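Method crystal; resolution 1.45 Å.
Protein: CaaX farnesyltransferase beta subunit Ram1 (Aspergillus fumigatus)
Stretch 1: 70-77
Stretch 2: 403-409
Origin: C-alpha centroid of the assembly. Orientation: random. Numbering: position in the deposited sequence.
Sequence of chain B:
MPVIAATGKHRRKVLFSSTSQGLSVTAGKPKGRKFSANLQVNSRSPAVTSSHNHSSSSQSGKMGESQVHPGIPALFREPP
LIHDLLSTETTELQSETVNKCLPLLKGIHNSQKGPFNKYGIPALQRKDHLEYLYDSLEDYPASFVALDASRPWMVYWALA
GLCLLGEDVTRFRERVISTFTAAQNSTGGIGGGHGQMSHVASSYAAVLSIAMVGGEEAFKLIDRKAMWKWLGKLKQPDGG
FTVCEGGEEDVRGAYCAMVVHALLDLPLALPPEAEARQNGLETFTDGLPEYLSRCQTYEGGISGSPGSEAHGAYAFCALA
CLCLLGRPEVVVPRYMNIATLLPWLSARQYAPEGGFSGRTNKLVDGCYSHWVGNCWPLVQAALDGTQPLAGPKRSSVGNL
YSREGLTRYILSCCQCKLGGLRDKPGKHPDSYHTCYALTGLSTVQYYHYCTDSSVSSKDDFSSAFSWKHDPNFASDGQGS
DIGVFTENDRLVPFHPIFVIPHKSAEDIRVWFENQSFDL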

# COMPACT_ATOMS: atom_id res chain seq x y z
N PRO B 70 -20.96 -1.94 -29.50
CA PRO B 70 -22.20 -1.57 -28.81
C PRO B 70 -22.28 -2.00 -27.34
O PRO B 70 -23.11 -1.48 -26.59
CB PRO B 70 -23.29 -2.25 -29.68
CG PRO B 70 -22.56 -3.40 -30.32
CD PRO B 70 -21.24 -2.79 -30.69
N GLY B 71 -21.39 -2.88 -26.93
CA GLY B 71 -21.46 -3.37 -25.55
C GLY B 71 -20.69 -2.49 -24.55
O GLY B 71 -20.61 -2.86 -23.37
N ILE B 72 -20.15 -1.37 -25.03
CA ILE B 72 -19.32 -0.48 -24.16
C ILE B 72 -20.14 0.74 -23.78
O ILE B 72 -20.45 1.58 -24.63
CB ILE B 72 -18.05 -0.03 -24.90
CG1 ILE B 72 -17.26 -1.24 -25.38
CG2 ILE B 72 -17.15 0.85 -23.93
CD1 ILE B 72 -16.13 -0.87 -26.26
N PRO B 73 -20.50 0.87 -22.49
CA PRO B 73 -21.30 2.01 -22.03
C PRO B 73 -20.58 3.36 -22.20
O PRO B 73 -19.34 3.41 -22.12
CB PRO B 73 -21.47 1.72 -20.53
CG PRO B 73 -21.35 0.26 -20.43
CD PRO B 73 -20.33 -0.14 -21.44
N ALA B 74 -21.35 4.43 -22.38
CA ALA B 74 -20.79 5.76 -22.50
C ALA B 74 -19.85 6.15 -21.35
O ALA B 74 -18.92 6.93 -21.55
CB ALA B 74 -21.92 6.78 -22.60
N LEU B 75 -20.11 5.60 -20.16
CA LEU B 75 -19.30 5.96 -18.98
C LEU B 75 -17.81 5.66 -19.25
O LEU B 75 -16.93 6.32 -18.68
CB LEU B 75 -19.78 5.08 -17.79
CG LEU B 75 -19.05 5.27 -16.46
CD1 LEU B 75 -19.27 6.71 -15.96
CD2 LEU B 75 -19.61 4.23 -15.43
N PHE B 76 -17.53 4.67 -20.09
CA PHE B 76 -16.14 4.29 -20.37
C PHE B 76 -15.61 4.83 -21.69
O PHE B 76 -14.52 4.44 -22.13
CB PHE B 76 -16.04 2.75 -20.35
CG PHE B 76 -16.49 2.20 -19.06
CD1 PHE B 76 -15.64 2.34 -17.94
CD2 PHE B 76 -17.72 1.56 -18.90
CE1 PHE B 76 -16.03 1.85 -16.68
CE2 PHE B 76 -18.10 1.05 -17.66
CZ PHE B 76 -17.28 1.18 -16.55
N ARG B 77 -16.36 5.73 -22.31
CA ARG B 77 -15.99 6.25 -23.62
C ARG B 77 -15.82 7.75 -23.68
O ARG B 77 -15.54 8.27 -24.75
CB ARG B 77 -17.07 5.85 -24.66
CG ARG B 77 -17.33 4.38 -24.69
CD ARG B 77 -18.26 3.90 -25.87
NE ARG B 77 -19.08 5.02 -26.30
CZ ARG B 77 -20.39 5.16 -26.15
NH1 ARG B 77 -21.14 4.18 -25.66
NH2 ARG B 77 -20.96 6.28 -26.55
N ARG B 403 -17.06 -3.64 -10.52
CA ARG B 403 -16.27 -4.73 -11.09
C ARG B 403 -16.10 -4.57 -12.60
O ARG B 403 -15.03 -4.88 -13.15
CB ARG B 403 -16.91 -6.10 -10.76
CG ARG B 403 -16.81 -6.49 -9.27
CD ARG B 403 -17.36 -7.98 -9.04
NE ARG B 403 -18.71 -8.19 -9.44
CZ ARG B 403 -19.12 -9.11 -10.29
NH1 ARG B 403 -18.28 -10.05 -10.83
NH2 ARG B 403 -20.41 -9.16 -10.55
N GLU B 404 -17.13 -4.05 -13.26
CA GLU B 404 -17.05 -3.81 -14.70
C GLU B 404 -15.89 -2.84 -14.98
O GLU B 404 -15.09 -3.08 -15.87
CB GLU B 404 -18.37 -3.18 -15.20
CG GLU B 404 -18.25 -2.72 -16.66
CD GLU B 404 -19.53 -2.22 -17.30
OE1 GLU B 404 -20.53 -2.08 -16.57
OE2 GLU B 404 -19.52 -2.07 -18.55
N GLY B 405 -15.88 -1.70 -14.26
CA GLY B 405 -14.81 -0.72 -14.51
C GLY B 405 -13.41 -1.29 -14.33
O GLY B 405 -12.52 -1.10 -15.16
N LEU B 406 -13.22 -2.04 -13.25
CA LEU B 406 -11.89 -2.57 -12.99
C LEU B 406 -11.48 -3.56 -14.06
O LEU B 406 -10.33 -3.62 -14.49
CB LEU B 406 -11.85 -3.19 -11.59
CG LEU B 406 -10.49 -3.73 -11.21
CD1 LEU B 406 -9.44 -2.61 -11.22
CD2 LEU B 406 -10.53 -4.48 -9.84
N THR B 407 -12.46 -4.39 -14.45
CA THR B 407 -12.19 -5.40 -15.45
C THR B 407 -11.85 -4.77 -16.82
O THR B 407 -10.92 -5.21 -17.51
CB THR B 407 -13.41 -6.30 -15.62
OG1 THR B 407 -13.65 -6.95 -14.36
CG2 THR B 407 -13.11 -7.40 -16.63
N ARG B 408 -12.59 -3.73 -17.19
CA ARG B 408 -12.24 -2.99 -18.41
C ARG B 408 -10.84 -2.42 -18.32
O ARG B 408 -10.08 -2.48 -19.27
CB ARG B 408 -13.23 -1.86 -18.70
CG ARG B 408 -14.64 -2.41 -19.04
CD ARG B 408 -15.56 -1.22 -19.45
NE ARG B 408 -16.90 -1.75 -19.82
CZ ARG B 408 -17.19 -2.32 -20.99
NH1 ARG B 408 -16.28 -2.35 -21.97
NH2 ARG B 408 -18.41 -2.86 -21.14
N TYR B 409 -10.49 -1.77 -17.17
CA TYR B 409 -9.18 -1.20 -17.13
C TYR B 409 -8.10 -2.26 -17.27
O TYR B 409 -7.16 -2.09 -18.02
CB TYR B 409 -9.01 -0.49 -15.77
CG TYR B 409 -7.70 0.31 -15.70
CD1 TYR B 409 -7.42 1.35 -16.64
CD2 TYR B 409 -6.66 -0.12 -14.83
CE1 TYR B 409 -6.21 1.98 -16.65
CE2 TYR B 409 -5.42 0.56 -14.80
CZ TYR B 409 -5.19 1.54 -15.75
OH TYR B 409 -3.97 2.17 -15.81

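A loop that tightens into a short 3-10 turn lies against one side of an α-helix, and the pairing rests largely on two side chains, F76 and R408. The helix, which spans 403-409 and runs on beyond it, carries the regular ladder of backbone bonds, R408 N to E404 O at 2.9 Å among them. The 3-10 segment 74-76 is closed by F76 N to P73 O at 3.0 Å and R77 N to A74 O at 2.9 Å. No backbone-to-backbone hydrogen bond joins the two stretches; the nearest CA atoms, those of F76 and G405, are 7.8 Å apart, so side chains do the bridging.

E404 and R408 stand one helical turn apart, and both have CA-to-CB bonds directed toward the loop. E404 is extended (chi1 t, chi2 t), while R408 leaves the helix in m and then runs t, t. Together these rotamers bring R408 NE and NH2 each to 2.9 Å from E404 OE2, a salt bridge in which a single carboxylate oxygen accepts two hydrogen bonds. The bridge helps fix the arginine's position, along with hydrogen bonds from NH1 and NH2 elsewhere in the structure, and the loop packs on the same side chain.

F76 uses that surface. With chi1 at -57° (m) and chi2 at -74°, its ring presents a face to the aliphatic part of the arginine: R408 CD sits 3.6 Å from the ring centroid, 15° off the normal, a CH-pi contact. The methylene next to a cationic guanidinium is polarized, which suits it to an aromatic face. The ring also reaches the helix backbone, with F76 CE1 3.6 Å from G405 CA. F76 CE2 approaches E404 OE2 to 3.5 Å, a van der Waals contact rather than a hydrogen bond.

Farther along, the guanidinium is covered by the start of the loop. P73 CD lies 3.3 Å from R408 NH2, and P73 CD and I72 CG2 sit over one face of the planar group, where nonpolar atoms can pack without blocking its in-plane N-H donors. R408 NH2 also donates to G71 O at 3.1 Å, but the 127° angle makes this bond weak. I72 adopts m, t, and its CG1 lies 3.7 Å from R408 NH1. The I72 carbonyl turns to its own stretch, where I72 O accepts R77 NH1 at 2.9 Å.

The rule is economical: an arginine held in part by an i to i+4 salt bridge, an aromatic laid on its methylene, and the ring brought within van der Waals distance of the helix backbone at G405.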